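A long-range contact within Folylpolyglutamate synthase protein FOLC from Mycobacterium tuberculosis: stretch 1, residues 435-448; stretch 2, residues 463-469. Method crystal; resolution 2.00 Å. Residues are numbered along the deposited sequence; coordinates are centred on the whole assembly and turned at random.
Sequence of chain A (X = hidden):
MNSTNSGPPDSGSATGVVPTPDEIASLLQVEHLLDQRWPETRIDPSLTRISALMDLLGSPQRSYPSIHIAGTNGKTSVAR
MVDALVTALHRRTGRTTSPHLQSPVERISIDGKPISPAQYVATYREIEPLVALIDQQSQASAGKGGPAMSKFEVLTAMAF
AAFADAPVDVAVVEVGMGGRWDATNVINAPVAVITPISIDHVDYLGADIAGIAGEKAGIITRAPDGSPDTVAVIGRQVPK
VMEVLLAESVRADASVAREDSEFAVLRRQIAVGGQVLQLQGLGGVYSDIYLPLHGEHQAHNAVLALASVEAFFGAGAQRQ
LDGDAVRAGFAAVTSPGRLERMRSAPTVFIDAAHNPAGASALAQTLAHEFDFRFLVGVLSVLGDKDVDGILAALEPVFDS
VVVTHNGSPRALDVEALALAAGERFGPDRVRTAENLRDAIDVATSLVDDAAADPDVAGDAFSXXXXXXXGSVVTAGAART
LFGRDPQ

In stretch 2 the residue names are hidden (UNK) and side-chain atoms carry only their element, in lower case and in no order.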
# COMPACT_ATOMS: atom_id res chain seq x y z
N ASN A 435 -14.42 5.52 20.35
CA ASN A 435 -14.24 4.55 19.27
C ASN A 435 -14.66 5.17 17.94
O ASN A 435 -15.25 6.27 17.87
CB ASN A 435 -15.03 3.27 19.56
CG ASN A 435 -16.51 3.52 19.66
OD1 ASN A 435 -17.12 4.08 18.75
ND2 ASN A 435 -17.10 3.14 20.78
N LEU A 436 -14.32 4.47 16.88
CA LEU A 436 -14.50 4.95 15.55
C LEU A 436 -15.94 5.27 15.18
O LEU A 436 -16.22 6.28 14.49
CB LEU A 436 -13.90 3.93 14.57
CG LEU A 436 -13.83 4.41 13.15
CD1 LEU A 436 -12.95 5.65 13.07
CD2 LEU A 436 -13.27 3.30 12.20
N ARG A 437 -16.88 4.41 15.57
CA ARG A 437 -18.26 4.70 15.27
C ARG A 437 -18.70 5.97 15.98
O ARG A 437 -19.34 6.82 15.39
CB ARG A 437 -19.16 3.52 15.68
CG ARG A 437 -20.63 3.67 15.28
CD ARG A 437 -21.43 2.35 15.60
NE ARG A 437 -20.71 1.17 15.08
CZ ARG A 437 -21.14 -0.09 15.18
NH1 ARG A 437 -22.31 -0.35 15.78
NH2 ARG A 437 -20.41 -1.09 14.68
N ASP A 438 -18.36 6.10 17.25
CA ASP A 438 -18.64 7.35 17.97
C ASP A 438 -18.01 8.57 17.23
O ASP A 438 -18.66 9.63 17.11
CB ASP A 438 -18.09 7.29 19.40
CG ASP A 438 -18.99 6.47 20.39
OD1 ASP A 438 -20.01 5.83 20.01
OD2 ASP A 438 -18.62 6.51 21.60
N ALA A 439 -16.76 8.44 16.80
CA ALA A 439 -16.01 9.54 16.19
C ALA A 439 -16.71 9.97 14.92
O ALA A 439 -16.89 11.16 14.69
CB ALA A 439 -14.61 9.15 15.87
N ILE A 440 -17.17 9.00 14.13
CA ILE A 440 -17.92 9.37 12.93
C ILE A 440 -19.23 10.11 13.27
O ILE A 440 -19.69 11.00 12.52
CB ILE A 440 -18.14 8.17 11.97
CG1 ILE A 440 -16.79 7.73 11.39
CG2 ILE A 440 -19.07 8.57 10.81
CD1 ILE A 440 -16.74 6.31 10.90
N ASP A 441 -19.85 9.72 14.38
CA ASP A 441 -21.09 10.37 14.75
C ASP A 441 -20.75 11.81 15.16
O ASP A 441 -21.48 12.74 14.84
CB ASP A 441 -21.83 9.63 15.90
CG ASP A 441 -22.57 8.33 15.43
OD1 ASP A 441 -22.65 8.03 14.20
OD2 ASP A 441 -23.07 7.59 16.30
N VAL A 442 -19.66 11.98 15.90
CA VAL A 442 -19.24 13.32 16.27
C VAL A 442 -18.98 14.16 15.00
O VAL A 442 -19.51 15.28 14.88
CB VAL A 442 -18.03 13.33 17.25
CG1 VAL A 442 -17.55 14.76 17.53
CG2 VAL A 442 -18.43 12.68 18.59
N ALA A 443 -18.20 13.62 14.04
CA ALA A 443 -17.87 14.36 12.83
C ALA A 443 -19.15 14.73 12.14
O ALA A 443 -19.29 15.81 11.54
CB ALA A 443 -16.96 13.54 11.87
N THR A 444 -20.12 13.83 12.18
CA THR A 444 -21.33 14.04 11.43
C THR A 444 -22.08 15.23 12.02
O THR A 444 -22.62 16.03 11.29
CB THR A 444 -22.24 12.79 11.42
OG1 THR A 444 -21.53 11.72 10.78
CG2 THR A 444 -23.61 13.11 10.69
N SER A 445 -22.13 15.33 13.34
CA SER A 445 -22.86 16.43 13.91
C SER A 445 -22.09 17.75 13.63
O SER A 445 -22.69 18.78 13.42
CB SER A 445 -23.20 16.20 15.39
OG SER A 445 -22.03 16.24 16.18
N LEU A 446 -20.76 17.70 13.55
CA LEU A 446 -20.02 18.91 13.23
C LEU A 446 -20.33 19.37 11.79
O LEU A 446 -20.53 20.53 11.49
CB LEU A 446 -18.52 18.69 13.42
CG LEU A 446 -17.99 18.43 14.83
CD1 LEU A 446 -16.47 18.14 14.81
CD2 LEU A 446 -18.30 19.59 15.77
N VAL A 447 -20.42 18.41 10.88
CA VAL A 447 -20.67 18.72 9.50
C VAL A 447 -22.15 19.21 9.31
O VAL A 447 -22.40 20.06 8.47
CB VAL A 447 -20.35 17.45 8.68
CG1 VAL A 447 -21.32 17.30 7.56
CG2 VAL A 447 -18.91 17.45 8.23
N ASP A 448 -23.11 18.66 10.08
CA ASP A 448 -24.51 19.15 10.14
C ASP A 448 -24.56 20.58 10.70
O ASP A 448 -25.26 21.42 10.17
CB ASP A 448 -25.36 18.27 11.06
CG ASP A 448 -25.63 16.88 10.49
OD1 ASP A 448 -25.28 16.60 9.31
OD2 ASP A 448 -26.20 16.04 11.22
N UNK A 463 -21.13 20.49 0.10
CA UNK A 463 -19.75 20.94 0.11
C UNK A 463 -19.04 20.75 1.45
O UNK A 463 -18.10 21.47 1.79
c UNK A 463 -19.69 22.39 -2.01
n UNK A 463 -18.59 24.60 -2.31
c UNK A 463 -19.77 23.80 -2.62
c UNK A 463 -19.65 22.38 -0.44
n UNK A 463 -19.57 26.61 -2.88
n UNK A 463 -17.38 26.59 -2.12
c UNK A 463 -18.51 25.93 -2.44
N UNK A 464 -19.50 19.77 2.22
CA UNK A 464 -18.89 19.43 3.49
C UNK A 464 -18.42 17.99 3.36
O UNK A 464 -18.92 17.24 2.53
c UNK A 464 -19.88 19.50 4.66
o UNK A 464 -20.93 18.58 4.44
c UNK A 464 -20.52 20.91 4.76
N UNK A 465 -17.47 17.62 4.20
CA UNK A 465 -16.93 16.26 4.19
C UNK A 465 -16.25 15.85 5.50
O UNK A 465 -15.90 16.68 6.34
N UNK A 466 -16.11 14.54 5.63
CA UNK A 466 -15.48 13.88 6.74
C UNK A 466 -14.37 13.03 6.12
O UNK A 466 -14.60 12.33 5.11
c UNK A 466 -17.62 13.78 7.96
c UNK A 466 -15.84 12.25 8.60
c UNK A 466 -16.47 12.95 7.42
c UNK A 466 -18.80 12.99 8.35
N UNK A 467 -13.17 13.12 6.68
CA UNK A 467 -12.05 12.37 6.14
C UNK A 467 -11.49 11.51 7.25
O UNK A 467 -11.03 12.00 8.31
c UNK A 467 -10.97 13.32 5.64
c UNK A 467 -11.55 14.22 4.55
c UNK A 467 -9.80 12.49 5.10
N UNK A 468 -11.61 10.20 7.05
CA UNK A 468 -11.22 9.24 8.08
C UNK A 468 -9.84 8.71 7.68
O UNK A 468 -9.69 8.04 6.64
c UNK A 468 -11.85 6.94 9.10
c UNK A 468 -13.66 8.69 8.32
c UNK A 468 -12.26 8.08 8.11
c UNK A 468 -14.82 7.72 7.98
N UNK A 469 -8.83 8.93 8.53
CA UNK A 469 -7.46 8.64 8.09
C UNK A 469 -6.52 8.41 9.29
O UNK A 469 -6.98 8.39 10.47
c UNK A 469 -6.97 9.82 7.19
c UNK A 469 -6.74 11.15 8.04
o UNK A 469 -5.74 9.48 6.57

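Position 463 carries a long unbranched side chain: three carbons, a nitrogen, then a carbon bearing two more nitrogens. That terminal guanidinium identifies Arg463. It does not reach the helix and lies exposed, where a charged group can stay solvated, and its NE is hydrogen-bonded elsewhere in the structure.

At position 464 a single carbon carries one oxygen and one carbon. The side chain points toward the helix, and its oxygen lies near a methyl of Val447. A beta-branched hydroxyl residue is Thr464, whose OG1 is 3.4 Å from CG1 of Val447. This is a packing contact, since the methyl of Val447 can neither donate nor accept a hydrogen bond; a small, partly polar side chain suits this partly exposed position.

Position 465 has no side-chain atoms and touches stretch 1 through its backbone O, 3.6 Å from CG2 of Val447. It is Gly465; a CB would point away from the helix, and a residue of backbone alone fits this buried place.

Position 466 has four side-chain carbons, forked at the first, with one arm two carbons long; they lie against Ala443, Thr444 and Val447. This is Ile466, buried and directed toward the helix. Its CG2 lies 3.7 Å from CB of Ala443, its CG1 3.9 Å from CG2 of Val447, and its CD1 3.9 Å from OG1 of Thr444. That hydroxyl donates to the Ile440 backbone O, so its polarity is already satisfied beside the hydrocarbon.

Position 467 shows one carbon carrying two others, out of reach of stretch 1. It is Val467, whose branched hydrocarbon suits a buried strand position.

Position 468 again has four carbons, forked at the first with one longer arm, pointing toward the helix against Ile440 and Leu436. It is Ile468, a branched hydrocarbon suited to this buried, apolar setting: CD1 meets CD1 of Ile440 at 3.8 Å, and CG2 lies 4.3 Å from CD1 of Leu436.

Position 469 repeats the pattern of one carbon carrying an oxygen and a carbon, and does not reach stretch 1. It is Thr469; its OG1 is hydrogen-bonded elsewhere in the structure, which makes a hydroxyl acceptable in a buried place.

The helix and strand run nearly antiparallel, at 160°. No hydrogen bond joins them. Instead, alternate strand residues 464, 466 and 468 project toward the helix, which answers with Val447, Ala443, Ile440 and Leu436, spaced three or four residues apart. The small Ala443 packs against Ile466, and packing of apolar side chains dominates the contact.

Stretch 2 (463-469) RTGIVIT
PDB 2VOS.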